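Local coordinates for protein leucine aminopeptidase 2 (Saccharomyces cerevisiae, PDB 2XQ0) that cleaves di- and tripeptides as a zinc aminopeptidase of the M1 family and has a low epoxide hydrolase activity in vitro, at residues A[15-20]-A[24-29]; A[418-423]-A[432-437]; A[479-484]-A[531-536]; A[486-489]-A[493-496]. All coordinates share one frame; numbering follows the deposited sequence.

Contact 1: residues A[15-20]-A[24-29]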
# COMPACT_ATOMS: atom_id res chain seq x y z
N PRO A 15 11.05 4.60 21.67
CA PRO A 15 11.03 3.74 20.49
C PRO A 15 12.42 3.48 19.94
O PRO A 15 13.29 4.34 20.00
CB PRO A 15 10.24 4.57 19.46
CG PRO A 15 9.52 5.59 20.24
CD PRO A 15 10.39 5.89 21.41
N GLU A 16 12.60 2.29 19.37
CA GLU A 16 13.86 1.86 18.81
C GLU A 16 14.32 2.82 17.72
O GLU A 16 13.51 3.30 16.92
CB GLU A 16 13.67 0.47 18.21
CG GLU A 16 14.92 -0.11 17.58
CD GLU A 16 14.67 -1.51 17.06
OE1 GLU A 16 15.07 -2.48 17.75
OE2 GLU A 16 14.08 -1.65 15.97
N TYR A 17 15.62 3.06 17.69
CA TYR A 17 16.20 4.00 16.73
C TYR A 17 15.95 3.59 15.27
O TYR A 17 16.11 2.43 14.92
CB TYR A 17 17.71 4.16 17.00
CG TYR A 17 18.27 5.41 16.36
CD1 TYR A 17 18.30 6.61 17.05
CD2 TYR A 17 18.72 5.40 15.05
CE1 TYR A 17 18.79 7.75 16.48
CE2 TYR A 17 19.22 6.56 14.45
CZ TYR A 17 19.24 7.74 15.18
OH TYR A 17 19.72 8.91 14.63
N ASP A 18 15.56 4.56 14.44
CA ASP A 18 15.34 4.34 13.02
C ASP A 18 16.63 4.48 12.20
O ASP A 18 17.09 5.59 11.96
CB ASP A 18 14.31 5.37 12.52
CG ASP A 18 13.97 5.21 11.06
OD1 ASP A 18 14.59 4.35 10.39
OD2 ASP A 18 13.07 5.95 10.60
N GLN A 19 17.16 3.35 11.73
CA GLN A 19 18.44 3.31 11.01
C GLN A 19 18.36 3.79 9.55
O GLN A 19 19.38 3.85 8.86
CB GLN A 19 18.97 1.87 11.00
CG GLN A 19 19.22 1.30 12.39
CD GLN A 19 20.45 1.87 13.02
OE1 GLN A 19 21.46 2.08 12.36
NE2 GLN A 19 20.39 2.12 14.33
N SER A 20 17.15 4.10 9.08
CA SER A 20 16.95 4.49 7.68
C SER A 20 16.96 6.00 7.48
O SER A 20 16.71 6.46 6.37
CB SER A 20 15.61 3.95 7.14
OG SER A 20 15.61 2.53 7.13
N ASN A 24 19.29 13.88 12.53
CA ASN A 24 19.50 13.70 13.97
C ASN A 24 18.23 14.03 14.73
O ASN A 24 18.18 14.93 15.56
CB ASN A 24 20.74 14.43 14.50
CG ASN A 24 20.76 15.92 14.19
OD1 ASN A 24 19.90 16.46 13.48
ND2 ASN A 24 21.76 16.60 14.73
N TYR A 25 17.20 13.25 14.43
CA TYR A 25 15.86 13.57 14.89
C TYR A 25 15.67 13.42 16.39
O TYR A 25 14.80 14.07 16.97
CB TYR A 25 14.83 12.70 14.15
CG TYR A 25 14.88 11.24 14.52
CD1 TYR A 25 13.99 10.71 15.46
CD2 TYR A 25 15.81 10.38 13.95
CE1 TYR A 25 14.01 9.36 15.79
CE2 TYR A 25 15.84 9.03 14.28
CZ TYR A 25 14.92 8.53 15.19
OH TYR A 25 14.94 7.19 15.51
N LYS A 26 16.46 12.57 17.03
CA LYS A 26 16.33 12.43 18.49
C LYS A 26 16.71 13.72 19.21
O LYS A 26 16.46 13.88 20.40
CB LYS A 26 17.21 11.29 19.01
CG LYS A 26 16.86 9.89 18.53
CD LYS A 26 15.53 9.41 19.07
CE LYS A 26 15.42 7.88 18.99
NZ LYS A 26 14.08 7.38 19.42
N ASP A 27 17.35 14.65 18.49
CA ASP A 27 17.91 15.84 19.12
C ASP A 27 16.98 17.04 19.07
O ASP A 27 17.29 18.10 19.62
CB ASP A 27 19.23 16.23 18.44
CG ASP A 27 20.34 15.23 18.69
OD1 ASP A 27 20.19 14.41 19.62
OD2 ASP A 27 21.35 15.27 17.97
N PHE A 28 15.85 16.89 18.39
CA PHE A 28 14.93 18.00 18.19
C PHE A 28 13.49 17.54 18.29
O PHE A 28 13.19 16.36 18.07
CB PHE A 28 15.13 18.63 16.81
CG PHE A 28 16.53 19.10 16.56
CD1 PHE A 28 16.91 20.39 16.90
CD2 PHE A 28 17.47 18.26 15.97
CE1 PHE A 28 18.20 20.82 16.66
CE2 PHE A 28 18.76 18.69 15.74
CZ PHE A 28 19.13 19.98 16.08
N ALA A 29 12.61 18.46 18.63
CA ALA A 29 11.18 18.22 18.53
C ALA A 29 10.66 19.06 17.37
O ALA A 29 11.00 20.24 17.27
CB ALA A 29 10.49 18.63 19.81
O HOH W 1 12.91 6.06 16.97
O HOH W 2 19.06 11.35 16.13
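Tyr17 and Tyr25 meet at an oblique angle, their ring centroids 5.2 Å apart and their planes turned by 38°. The apolar touch runs through Tyr17 CZ and Tyr25 CE2 at 3.7 Å, while the Tyr25 hydroxyl lies over one face of the Tyr17 ring, displaced toward its rim. Lys26 adds aliphatic contact on Tyr17, with Lys26 CG 3.5 Å from Tyr17 CE1; a bend at chi2 lets the lysine chain run past the phenol to the backbone beyond.

Two direct hydrogen bonds join the segments. Asp18 N gives its hydrogen almost straight to Tyr25 OH (2.9 Å, 173°), approaching at the edge of the ring and near its plane. Lys26 NZ donates to Pro15 O at 3.2 Å, tilted 25° from the carbonyl plane.

Water extends both links. Water 1 donates to Glu16 O, accepts from Lys26 NZ and bonds to Tyr25 OH at 2.7 Å, while water 2 connects Tyr17 OH with Lys26 N.

Asp18 OD1 accepts from Ser20 N in an Asx turn, and its OD2 bonds Thr160; Glu16 OE2 bonds His319. Residues 15-20 thus form a loop lying between the zinc-binding catalytic domain and the 3-10 turn 25-27, which leads into strand 28-40 of the N-terminal M1 beta domain.

Contact 2: residues A[418-423]-A[432-437]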
# COMPACT_ATOMS: atom_id res chain seq x y z
N PHE A 418 -5.08 1.92 20.53
CA PHE A 418 -5.09 3.07 19.63
C PHE A 418 -5.26 4.40 20.38
O PHE A 418 -4.79 5.43 19.93
CB PHE A 418 -6.10 2.90 18.47
CG PHE A 418 -5.68 1.86 17.48
CD1 PHE A 418 -4.69 2.13 16.55
CD2 PHE A 418 -6.22 0.58 17.52
CE1 PHE A 418 -4.26 1.16 15.66
CE2 PHE A 418 -5.81 -0.39 16.62
CZ PHE A 418 -4.83 -0.10 15.69
N LYS A 419 -5.89 4.35 21.55
CA LYS A 419 -5.97 5.55 22.39
C LYS A 419 -4.62 5.89 23.03
O LYS A 419 -4.21 7.05 23.06
CB LYS A 419 -7.04 5.42 23.47
CG LYS A 419 -8.40 5.98 23.07
CD LYS A 419 -8.31 7.46 22.70
CE LYS A 419 -9.61 7.99 22.13
NZ LYS A 419 -9.48 9.43 21.77
N LYS A 420 -3.93 4.88 23.55
CA LYS A 420 -2.66 5.09 24.25
C LYS A 420 -1.63 5.74 23.33
O LYS A 420 -0.94 6.69 23.71
CB LYS A 420 -2.12 3.75 24.77
CG LYS A 420 -0.78 3.83 25.46
CD LYS A 420 -0.35 2.46 26.00
CE LYS A 420 0.96 2.55 26.77
NZ LYS A 420 1.59 1.21 26.99
N PHE A 421 -1.54 5.24 22.11
CA PHE A 421 -0.51 5.68 21.19
C PHE A 421 -1.00 6.70 20.17
O PHE A 421 -0.28 7.02 19.23
CB PHE A 421 0.16 4.48 20.50
CG PHE A 421 0.94 3.62 21.46
CD1 PHE A 421 2.17 4.04 21.93
CD2 PHE A 421 0.41 2.43 21.93
CE1 PHE A 421 2.88 3.27 22.83
CE2 PHE A 421 1.11 1.65 22.84
CZ PHE A 421 2.35 2.07 23.29
N ALA A 422 -2.20 7.22 20.36
CA ALA A 422 -2.72 8.19 19.40
C ALA A 422 -1.73 9.34 19.23
O ALA A 422 -1.27 9.92 20.21
CB ALA A 422 -4.10 8.72 19.81
N LYS A 423 -1.39 9.63 17.98
CA LYS A 423 -0.51 10.76 17.66
C LYS A 423 0.95 10.53 17.99
O LYS A 423 1.74 11.47 17.99
CB LYS A 423 -1.03 12.05 18.29
CG LYS A 423 -2.42 12.45 17.78
CD LYS A 423 -2.98 13.66 18.52
CE LYS A 423 -4.37 14.00 18.01
NZ LYS A 423 -4.84 15.34 18.47
N LEU A 432 3.94 -4.95 22.87
CA LEU A 432 3.87 -6.10 23.79
C LEU A 432 3.65 -5.70 25.25
O LEU A 432 2.85 -6.30 25.93
CB LEU A 432 5.11 -6.99 23.68
CG LEU A 432 5.29 -7.62 22.29
CD1 LEU A 432 6.67 -8.25 22.15
CD2 LEU A 432 4.21 -8.65 22.01
N ASP A 433 4.38 -4.68 25.73
CA ASP A 433 4.14 -4.15 27.07
C ASP A 433 2.67 -3.78 27.26
O ASP A 433 2.09 -4.04 28.30
CB ASP A 433 4.96 -2.87 27.30
CG ASP A 433 6.44 -3.10 27.21
OD1 ASP A 433 6.87 -4.25 27.38
OD2 ASP A 433 7.18 -2.12 26.98
N THR A 434 2.09 -3.12 26.27
CA THR A 434 0.71 -2.67 26.38
C THR A 434 -0.24 -3.86 26.46
O THR A 434 -1.22 -3.85 27.22
CB THR A 434 0.33 -1.79 25.18
OG1 THR A 434 1.22 -0.67 25.12
CG2 THR A 434 -1.12 -1.31 25.33
N LEU A 435 0.04 -4.87 25.65
CA LEU A 435 -0.78 -6.06 25.63
C LEU A 435 -0.73 -6.67 27.03
O LEU A 435 -1.76 -7.01 27.60
CB LEU A 435 -0.29 -7.03 24.54
CG LEU A 435 -1.06 -8.33 24.26
CD1 LEU A 435 -2.46 -8.06 23.70
CD2 LEU A 435 -0.27 -9.19 23.31
N TYR A 436 0.47 -6.78 27.59
CA TYR A 436 0.63 -7.39 28.91
C TYR A 436 0.01 -6.55 30.04
O TYR A 436 -0.62 -7.09 30.93
CB TYR A 436 2.09 -7.73 29.22
CG TYR A 436 2.53 -9.10 28.74
CD1 TYR A 436 2.87 -9.32 27.40
CD2 TYR A 436 2.61 -10.17 29.62
CE1 TYR A 436 3.28 -10.57 26.97
CE2 TYR A 436 3.01 -11.42 29.20
CZ TYR A 436 3.34 -11.62 27.87
OH TYR A 436 3.75 -12.86 27.46
N GLU A 437 0.17 -5.23 29.99
CA GLU A 437 -0.45 -4.39 31.01
C GLU A 437 -1.98 -4.49 30.96
O GLU A 437 -2.65 -4.39 32.00
CB GLU A 437 -0.00 -2.93 30.86
CG GLU A 437 1.49 -2.71 30.99
CD GLU A 437 1.94 -1.41 30.34
OE1 GLU A 437 1.12 -0.75 29.66
OE2 GLU A 437 3.13 -1.05 30.50
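Lys420 and Thr434, which contribute equally to the buried surface, join two successive helices of the M1 catalytic domain: 407-420 ends at the lysine, and 428-438 follows after the short strand 424-426. The two segments come closest at these same residues, whose CA atoms are 8.7 Å apart.

Lys420 makes the crossing with a fully extended chain. CG is anti to the backbone N (chi1 178°) and the later torsions stay near 180°, which carries the ammonium group straight across to the second helix. Lysine and threonine approach tip to tip, and Lys420 NZ donates to Thr434 OG1 at 2.7 Å. Behind this bond, Lys420 CD packs on the methyl CG2 of Thr434.

Thr434 OG1 takes a second role by bonding to Gln430 O, one turn earlier in its own helix. Since a carbonyl can only accept, the hydroxyl donates there while accepting from the lysine, which fixes its rotation. Glu437, one turn further on, crosses the lysine chain at about a right angle; Glu437 OE1 forms a salt bridge with Lys420 NZ, although the hydrogen bond in it is weak at 3.3 Å, so the charge of Lys420 probably gains some balance from that side.

Phe421, the first residue to leave helical phi/psi, is buried and turns its ring edge to the threonine. Its own neighbour Lys420 places CG over one face of the ring, 3.9 Å above the plane and displaced toward the rim. At the ring edge, Phe421 CE2 lies 3.3 Å from Thr434 OG1, with the oxygen near the ring plane.

Contact 3: residues A[479-484]-A[531-536]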
# COMPACT_ATOMS: atom_id res chain seq x y z
N ASP A 479 -11.25 -28.23 -9.51
CA ASP A 479 -10.98 -29.66 -9.55
C ASP A 479 -11.75 -30.34 -10.69
O ASP A 479 -11.17 -31.09 -11.49
CB ASP A 479 -11.32 -30.30 -8.20
CG ASP A 479 -10.46 -29.76 -7.06
OD1 ASP A 479 -9.44 -29.10 -7.34
OD2 ASP A 479 -10.80 -29.99 -5.88
N LYS A 480 -13.04 -30.06 -10.78
CA LYS A 480 -13.90 -30.65 -11.81
C LYS A 480 -13.41 -30.32 -13.23
O LYS A 480 -13.39 -31.20 -14.10
CB LYS A 480 -15.34 -30.17 -11.64
CG LYS A 480 -16.35 -30.87 -12.55
CD LYS A 480 -17.74 -30.21 -12.45
CE LYS A 480 -18.73 -30.82 -13.44
NZ LYS A 480 -20.04 -30.10 -13.49
N TRP A 481 -13.02 -29.07 -13.46
CA TRP A 481 -12.45 -28.66 -14.74
C TRP A 481 -11.16 -29.40 -15.03
O TRP A 481 -10.95 -29.84 -16.15
CB TRP A 481 -12.21 -27.14 -14.80
CG TRP A 481 -13.37 -26.43 -15.41
CD1 TRP A 481 -14.38 -25.79 -14.75
CD2 TRP A 481 -13.67 -26.34 -16.80
NE1 TRP A 481 -15.28 -25.27 -15.65
CE2 TRP A 481 -14.87 -25.60 -16.92
CE3 TRP A 481 -13.04 -26.81 -17.96
CZ2 TRP A 481 -15.44 -25.32 -18.16
CZ3 TRP A 481 -13.61 -26.52 -19.18
CH2 TRP A 481 -14.80 -25.79 -19.27
N VAL A 482 -10.29 -29.53 -14.03
CA VAL A 482 -9.03 -30.22 -14.24
C VAL A 482 -9.27 -31.66 -14.67
O VAL A 482 -8.58 -32.19 -15.55
CB VAL A 482 -8.12 -30.18 -12.99
CG1 VAL A 482 -6.90 -31.06 -13.20
CG2 VAL A 482 -7.67 -28.75 -12.72
N GLU A 483 -10.28 -32.29 -14.07
CA GLU A 483 -10.60 -33.69 -14.33
C GLU A 483 -11.21 -33.87 -15.72
O GLU A 483 -10.78 -34.73 -16.49
CB GLU A 483 -11.58 -34.20 -13.26
CG GLU A 483 -11.49 -35.70 -12.99
CD GLU A 483 -10.22 -36.09 -12.24
OE1 GLU A 483 -9.26 -35.28 -12.21
OE2 GLU A 483 -10.17 -37.21 -11.68
N MET A 484 -12.22 -33.06 -16.02
CA MET A 484 -12.97 -33.19 -17.26
C MET A 484 -12.15 -32.85 -18.50
O MET A 484 -12.46 -33.30 -19.61
CB MET A 484 -14.23 -32.32 -17.18
CG MET A 484 -15.23 -32.82 -16.15
SD MET A 484 -15.70 -34.53 -16.46
CE MET A 484 -16.01 -35.10 -14.78
N PHE A 531 0.61 -30.96 -15.13
CA PHE A 531 0.35 -31.01 -16.57
C PHE A 531 -0.08 -29.62 -17.01
O PHE A 531 -0.38 -28.77 -16.18
CB PHE A 531 -0.73 -32.04 -16.89
CG PHE A 531 -2.09 -31.67 -16.37
CD1 PHE A 531 -3.04 -31.10 -17.20
CD2 PHE A 531 -2.41 -31.88 -15.04
CE1 PHE A 531 -4.30 -30.76 -16.72
CE2 PHE A 531 -3.66 -31.54 -14.55
CZ PHE A 531 -4.60 -30.98 -15.39
N ASP A 532 -0.12 -29.37 -18.31
CA ASP A 532 -0.52 -28.04 -18.75
C ASP A 532 -1.82 -28.01 -19.53
O ASP A 532 -2.19 -28.97 -20.22
CB ASP A 532 0.60 -27.32 -19.50
CG ASP A 532 1.09 -28.09 -20.71
OD1 ASP A 532 1.65 -27.46 -21.62
OD2 ASP A 532 0.91 -29.32 -20.75
N TRP A 533 -2.53 -26.91 -19.35
CA TRP A 533 -3.73 -26.59 -20.11
C TRP A 533 -3.44 -26.38 -21.60
O TRP A 533 -4.36 -26.42 -22.42
CB TRP A 533 -4.35 -25.31 -19.55
CG TRP A 533 -5.14 -25.53 -18.32
CD1 TRP A 533 -4.74 -25.31 -17.03
CD2 TRP A 533 -6.47 -26.04 -18.25
NE1 TRP A 533 -5.76 -25.63 -16.16
CE2 TRP A 533 -6.83 -26.09 -16.88
CE3 TRP A 533 -7.41 -26.45 -19.21
CZ2 TRP A 533 -8.08 -26.54 -16.46
CZ3 TRP A 533 -8.64 -26.89 -18.78
CH2 TRP A 533 -8.97 -26.93 -17.42
N ALA A 534 -2.17 -26.15 -21.94
CA ALA A 534 -1.83 -25.94 -23.34
C ALA A 534 -2.27 -27.12 -24.20
O ALA A 534 -2.56 -26.94 -25.39
CB ALA A 534 -0.33 -25.68 -23.50
N LYS A 535 -2.36 -28.30 -23.60
CA LYS A 535 -2.61 -29.52 -24.37
C LYS A 535 -4.09 -29.90 -24.41
O LYS A 535 -4.47 -30.95 -24.93
CB LYS A 535 -1.76 -30.68 -23.83
CG LYS A 535 -1.82 -30.85 -22.32
CD LYS A 535 -0.95 -32.01 -21.84
CE LYS A 535 -1.15 -32.29 -20.36
NZ LYS A 535 -0.36 -33.45 -19.87
N PHE A 536 -4.94 -29.02 -23.87
CA PHE A 536 -6.38 -29.23 -23.91
C PHE A 536 -7.12 -28.01 -24.43
O PHE A 536 -8.09 -27.57 -23.81
CB PHE A 536 -6.90 -29.59 -22.52
CG PHE A 536 -6.20 -30.78 -21.91
CD1 PHE A 536 -5.25 -30.61 -20.91
CD2 PHE A 536 -6.49 -32.07 -22.35
CE1 PHE A 536 -4.60 -31.69 -20.36
CE2 PHE A 536 -5.84 -33.16 -21.79
CZ PHE A 536 -4.90 -32.97 -20.79
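Trp533 brings the far end of its indole, CH2, against Trp481, and the two side chains cross at about a right angle. Neither ring offers the other a clean face or edge: Trp533 CH2 approaches obliquely, 4.1 Å from CE3 on the benzene ring of Trp481. The same atom lies 3.7 Å from the backbone oxygen Trp481 O, so it is close to both the helix backbone and the indole. Phe531 is different, as Val482 CG1 sits at the edge of its ring, near the plane. That edge contact is modelled too short for two carbons and the phenylalanine is poorly ordered, so its exact spacing is doubtful.

Val482 divides its branches between the two aromatic residues. With CG1 anti to the backbone N (chi1 173°), that methyl goes to Phe531, and Val482 CG2 is left near the indole, 4.4 Å from Trp533 CZ2.

Trp481 stacks with Phe498, just past helix 491-497, and Trp533 meets Phe566 of helix 557-569 edge-to-face.

No hydrogen bond links helix 469-484 to the loop 531-536, and all four touching residues are buried. The indole nitrogens bond away from this interface, Trp481 NE1 to Tyr547 OH and Trp533 NE1 to Leu518 O. The chemistry therefore implies joining by apolar contact, with the polar atom of each indole satisfied by an outside partner.

Contact 4: residues A[486-489]-A[493-496]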
# COMPACT_ATOMS: atom_id res chain seq x y z
N GLN A 486 -9.40 -33.96 -19.17
CA GLN A 486 -8.74 -35.19 -19.58
C GLN A 486 -9.75 -36.23 -20.04
O GLN A 486 -9.39 -37.32 -20.48
CB GLN A 486 -7.92 -35.76 -18.41
CG GLN A 486 -6.95 -34.75 -17.77
CD GLN A 486 -6.67 -35.08 -16.32
OE1 GLN A 486 -6.73 -34.22 -15.45
NE2 GLN A 486 -6.38 -36.35 -16.05
N HIS A 487 -11.03 -35.90 -19.94
CA HIS A 487 -12.07 -36.87 -20.26
C HIS A 487 -12.92 -36.41 -21.44
O HIS A 487 -13.13 -37.17 -22.38
CB HIS A 487 -12.93 -37.19 -19.04
CG HIS A 487 -12.18 -37.82 -17.91
ND1 HIS A 487 -10.98 -38.48 -18.08
CD2 HIS A 487 -12.47 -37.92 -16.58
CE1 HIS A 487 -10.55 -38.94 -16.92
NE2 HIS A 487 -11.44 -38.60 -15.99
N LEU A 488 -13.41 -35.18 -21.39
CA LEU A 488 -14.23 -34.65 -22.47
C LEU A 488 -13.34 -34.28 -23.65
O LEU A 488 -12.19 -33.88 -23.46
CB LEU A 488 -15.05 -33.43 -22.01
CG LEU A 488 -15.87 -33.69 -20.74
CD1 LEU A 488 -16.81 -32.54 -20.40
CD2 LEU A 488 -16.65 -34.99 -20.87
N LYS A 489 -13.85 -34.43 -24.86
CA LYS A 489 -13.03 -34.16 -26.04
C LYS A 489 -13.54 -32.96 -26.82
O LYS A 489 -12.83 -31.96 -26.97
CB LYS A 489 -12.93 -35.40 -26.94
CG LYS A 489 -12.07 -36.50 -26.33
CD LYS A 489 -10.71 -35.95 -25.91
CE LYS A 489 -10.32 -36.38 -24.50
NZ LYS A 489 -9.17 -35.59 -23.97
N ASP A 493 -19.17 -31.82 -25.71
CA ASP A 493 -19.05 -32.60 -24.48
C ASP A 493 -19.01 -31.64 -23.29
O ASP A 493 -19.73 -31.80 -22.30
CB ASP A 493 -17.78 -33.48 -24.50
CG ASP A 493 -17.90 -34.69 -25.43
OD1 ASP A 493 -19.04 -35.13 -25.71
OD2 ASP A 493 -16.85 -35.22 -25.88
N PHE A 494 -18.17 -30.62 -23.42
CA PHE A 494 -17.99 -29.68 -22.34
C PHE A 494 -19.27 -28.92 -21.97
O PHE A 494 -19.55 -28.71 -20.79
CB PHE A 494 -16.84 -28.72 -22.67
CG PHE A 494 -15.48 -29.32 -22.48
CD1 PHE A 494 -14.79 -29.85 -23.55
CD2 PHE A 494 -14.91 -29.38 -21.22
CE1 PHE A 494 -13.54 -30.42 -23.37
CE2 PHE A 494 -13.66 -29.95 -21.04
CZ PHE A 494 -12.98 -30.46 -22.11
N ARG A 495 -20.04 -28.53 -22.97
CA ARG A 495 -21.28 -27.79 -22.73
C ARG A 495 -22.30 -28.66 -22.00
O ARG A 495 -23.17 -28.14 -21.30
CB ARG A 495 -21.87 -27.26 -24.04
CG ARG A 495 -21.01 -26.24 -24.73
CD ARG A 495 -21.86 -25.15 -25.35
NE ARG A 495 -21.15 -24.43 -26.41
CZ ARG A 495 -21.19 -24.76 -27.69
NH1 ARG A 495 -21.91 -25.81 -28.09
NH2 ARG A 495 -20.52 -24.06 -28.59
N SER A 496 -22.20 -29.97 -22.17
CA SER A 496 -23.07 -30.90 -21.46
C SER A 496 -22.69 -31.01 -19.98
O SER A 496 -23.55 -31.21 -19.14
CB SER A 496 -23.06 -32.28 -22.11
OG SER A 496 -23.65 -32.22 -23.39
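Asp493 OD2 accepts a hydrogen bond from Lys489 N at 3.3 Å, with an N-H...O angle of 162°, through its anti lone pair. The same oxygen has a further bond to a residue next to the segments, consistent with the N-H of Thr490. In return, Thr490 OG1 accepts from Asp493 N, which places the threonine as N-cap of helix 491-497 and the aspartate at its third position. This geometry is consistent with a capping box, extended here by the N-H of the residue before the N-cap.

Beside the polar grip, Leu488 folds back against the helix. Its CB lies over the centre of the Phe494 ring in a CH-pi contact, 3.6 Å from the centroid and 13° off the ring normal. CG stands beside the backbone N (chi1 -52°), and the branch beyond it continues along the ring toward the helix backbone, where Leu488 CD1 comes within 3.6 Å of Asp493 O. The aspartate joins the apolar contact through its own CB, 3.7 Å from Leu488 CB. Lys489 O approaches a different part of the phenylalanine, at its edge and near the ring plane, 4.0 Å from Phe494 CE1.

Phe494 is buried, and its ring also packs on Ala539 and Ala542 of helix 537-546. Carboxylate and ring together tie residues 488-489 of the connecting loop to the first turn of helix 491-497. The chemistry implies a helix start held twice: the carboxylate engages the N-H of Lys489 and probably that of Thr490 and, being negative at an N-terminus, would probably interact favourably with the helix dipole.

Contacts 1, 2 and 3 follow one another in series along the chain, and contact 4 is nested in the loop closed by contact 3. Contacts 1 and 2 lie on the same side of the chain's centre, their centres about 20 Å apart: contact 1, near the domain junction, leads into the N-terminal beta sheet, contact 2 is inside the catalytic domain, and residues 15-20 also touch helix 428-438, which carries half of contact 2. More than 50 Å from both, centre to centre, contacts 3 and 4 have centres about 11 Å apart. They are neighbouring parts of one helical region, joined where Trp481 CZ3 meets Phe494 CD2 at 3.8 Å.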